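Side-chain contact in cystathionine beta-lyases/cystathionine gamma-synthases (Corynebacterium glutamicum, PDB 5X5H), which probably catalyses the pyridoxal-phosphate-dependent joining of O-succinyl-L-homoserine and L-cysteine into L,L-cystathionine, a step of methionine biosynthesis: residues F271-S274 against T280-Y283. Numbering follows the deposited sequence.
Sequences FLDS and TVLY. With GOL (glycerol), chain C.
One methyl group of Val281, CG2, meets two neighbours from the C-terminal part of helix 254-273: the apolar CB of Leu272, 3.7 Å from CG2, and the carboxylate oxygen OD1 of Asp273, 3.6 Å from the same methyl. No hydrogen bond links the two segments directly. The valine reaches both because its side chain leaves the strand toward the helix, with CG1 anti to the backbone N (chi1 -177°) and CG2 left beside that nitrogen, on the flank where the aspartate lies. A short, branched side chain suits this place, since it offers CG2 to the helix while the residue also packs on Ile306 and Leu286. Leu272 touches Val281 through the base of its side chain; the longer leucine has further apolar partners in Val308 of strand 305-310 and Val379 of helix 372-384.

The pair belongs to the C-terminal domain of this fold-type I PLP enzyme, where after helix 254-273 the chain turns and strand 278-282 returns as an outermost strand, within this chain, of the mixed sheet. Val281 and Leu272 join the helix to this sheet, well away from the cofactor.

Asp273 is exposed and shows how a polar residue can border such packing. Its carboxylate is gripped by a glycerol, probably from the crystallisation liquor, with O3 donating to OD1 over 2.6 Å and O1 to OD2 over 2.8 Å. Glycerol O3 also accepts the backbone N-H of Val281, N to O3 2.8 Å in a nearly straight bond (171°), so one hydroxyl bridges strand and carboxylate. Next along the chain, Ser274 OG donates to Phe271 O at 2.7 Å, in the carbonyl plane on a lone pair, and the serine backbone N bonds to the same oxygen.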
ATOM      1  N   PHE A 271      -5.977 -10.545  38.761  1.00 14.50           N
ATOM      2  CA  PHE A 271      -4.678 -10.417  39.429  1.00 14.74           C
ATOM      3  C   PHE A 271      -4.574  -9.017  40.071  1.00 16.29           C
ATOM      4  O   PHE A 271      -4.150  -8.878  41.241  1.00 14.99           O
ATOM      5  CB  PHE A 271      -3.525 -10.580  38.426  1.00 15.08           C
ATOM      6  CG  PHE A 271      -2.226 -10.315  39.003  1.00 15.40           C
ATOM      7  CD1 PHE A 271      -1.719 -11.202  39.937  1.00 19.67           C
ATOM      8  CD2 PHE A 271      -1.472  -9.304  38.641  1.00 18.91           C
ATOM      9  CE1 PHE A 271      -0.472 -10.948  40.533  1.00 22.51           C
ATOM     10  CE2 PHE A 271      -0.228  -9.005  39.228  1.00 21.41           C
ATOM     11  CZ  PHE A 271       0.276  -9.866  40.186  1.00 20.90           C
ATOM     12  N   LEU A 272      -4.957  -7.942  39.424  1.00 12.92           N
ATOM     13  CA  LEU A 272      -4.871  -6.597  39.954  1.00 13.96           C
ATOM     14  C   LEU A 272      -5.717  -6.478  41.176  1.00 14.62           C
ATOM     15  O   LEU A 272      -5.299  -5.755  42.119  1.00 15.35           O
ATOM     16  CB  LEU A 272      -5.225  -5.495  38.904  1.00 14.55           C
ATOM     17  CG  LEU A 272      -4.254  -5.348  37.777  1.00 15.95           C
ATOM     18  CD1 LEU A 272      -4.994  -4.674  36.599  1.00 18.90           C
ATOM     19  CD2 LEU A 272      -2.986  -4.594  38.202  1.00 17.04           C
ATOM     20  N   ASP A 273      -6.851  -7.129  41.198  1.00 14.78           N
ATOM     21  CA  ASP A 273      -7.818  -7.039  42.328  1.00 15.99           C
ATOM     22  C   ASP A 273      -7.250  -7.719  43.565  1.00 16.99           C
ATOM     23  O   ASP A 273      -7.793  -7.451  44.659  1.00 18.28           O
ATOM     24  CB  ASP A 273      -9.182  -7.576  41.995  1.00 18.20           C
ATOM     25  CG  ASP A 273     -10.295  -6.627  42.438  1.00 18.07           C
ATOM     26  OD1 ASP A 273     -10.043  -5.451  42.793  1.00 22.17           O
ATOM     27  OD2 ASP A 273     -11.442  -7.030  42.346  1.00 21.51           O
ATOM     28  N   SER A 274      -6.157  -8.435  43.443  1.00 15.24           N
ATOM     29  CA  SER A 274      -5.548  -9.113  44.632  1.00 16.64           C
ATOM     30  C   SER A 274      -4.413  -8.317  45.173  1.00 18.13           C
ATOM     31  O   SER A 274      -3.756  -8.749  46.189  1.00 21.01           O
ATOM     32  CB  SER A 274      -5.050 -10.485  44.185  1.00 18.35           C
ATOM     33  OG  SER A 274      -3.805 -10.363  43.417  1.00 21.62           O
ATOM     34  N   THR A 280      -8.538   0.406  43.262  1.00 16.15           N
ATOM     35  CA  THR A 280      -9.766   0.078  42.569  1.00 17.10           C
ATOM     36  C   THR A 280      -9.342  -0.478  41.197  1.00 16.23           C
ATOM     37  O   THR A 280      -8.552   0.141  40.534  1.00 16.82           O
ATOM     38  CB  THR A 280     -10.710   1.302  42.256  1.00 19.29           C
ATOM     39  OG1 THR A 280     -11.058   1.917  43.530  1.00 24.95           O
ATOM     40  CG2 THR A 280     -11.964   0.938  41.634  1.00 25.79           C
ATOM     41  N   VAL A 281      -9.951  -1.612  40.819  1.00 14.55           N
ATOM     42  CA  VAL A 281      -9.912  -2.163  39.419  1.00 12.78           C
ATOM     43  C   VAL A 281     -11.250  -1.894  38.809  1.00 13.60           C
ATOM     44  O   VAL A 281     -12.272  -2.247  39.310  1.00 15.74           O
ATOM     45  CB  VAL A 281      -9.609  -3.621  39.392  1.00 13.48           C
ATOM     46  CG1 VAL A 281      -9.513  -4.108  37.930  1.00 14.90           C
ATOM     47  CG2 VAL A 281      -8.335  -3.913  40.083  1.00 14.65           C
ATOM     48  N   LEU A 282     -11.216  -1.191  37.647  1.00 12.83           N
ATOM     49  CA  LEU A 282     -12.328  -0.897  36.859  1.00 12.71           C
ATOM     50  C   LEU A 282     -12.343  -1.886  35.680  1.00 12.25           C
ATOM     51  O   LEU A 282     -11.500  -1.796  34.793  1.00 13.94           O
ATOM     52  CB  LEU A 282     -12.270   0.571  36.333  1.00 13.52           C
ATOM     53  CG  LEU A 282     -12.324   1.609  37.466  1.00 16.06           C
ATOM     54  CD1 LEU A 282     -11.897   2.957  36.972  1.00 17.85           C
ATOM     55  CD2 LEU A 282     -13.635   1.630  38.107  1.00 17.60           C
ATOM     56  N   TYR A 283     -13.271  -2.790  35.737  1.00 12.19           N
ATOM     57  CA  TYR A 283     -13.437  -3.815  34.671  1.00 11.65           C
ATOM     58  C   TYR A 283     -14.875  -4.245  34.713  1.00 12.53           C
ATOM     59  O   TYR A 283     -15.349  -4.727  35.781  1.00 13.57           O
ATOM     60  CB  TYR A 283     -12.498  -5.001  34.864  1.00 11.68           C
ATOM     61  CG  TYR A 283     -12.585  -6.033  33.690  1.00 12.13           C
ATOM     62  CD1 TYR A 283     -12.200  -5.644  32.393  1.00 13.03           C
ATOM     63  CD2 TYR A 283     -13.134  -7.297  33.831  1.00 12.57           C
ATOM     64  CE1 TYR A 283     -12.349  -6.483  31.366  1.00 12.50           C
ATOM     65  CE2 TYR A 283     -13.256  -8.137  32.740  1.00 11.84           C
ATOM     66  CZ  TYR A 283     -12.878  -7.704  31.518  1.00 12.82           C
ATOM     67  OH  TYR A 283     -13.077  -8.509  30.419  1.00 13.26           O
TER
HETATM   68  C1  GOL C 402     -13.460  -4.290  41.749  1.00 20.04           C
HETATM   69  O1  GOL C 402     -13.656  -5.425  42.673  1.00 19.55           O
HETATM   70  C2  GOL C 402     -13.434  -2.977  42.479  1.00 20.16           C
HETATM   71  O2  GOL C 402     -14.695  -2.760  43.212  1.00 21.25           O
HETATM   72  C3  GOL C 402     -12.335  -2.933  43.482  1.00 19.81           C
HETATM   73  O3  GOL C 402     -11.141  -3.043  42.878  1.00 18.19           O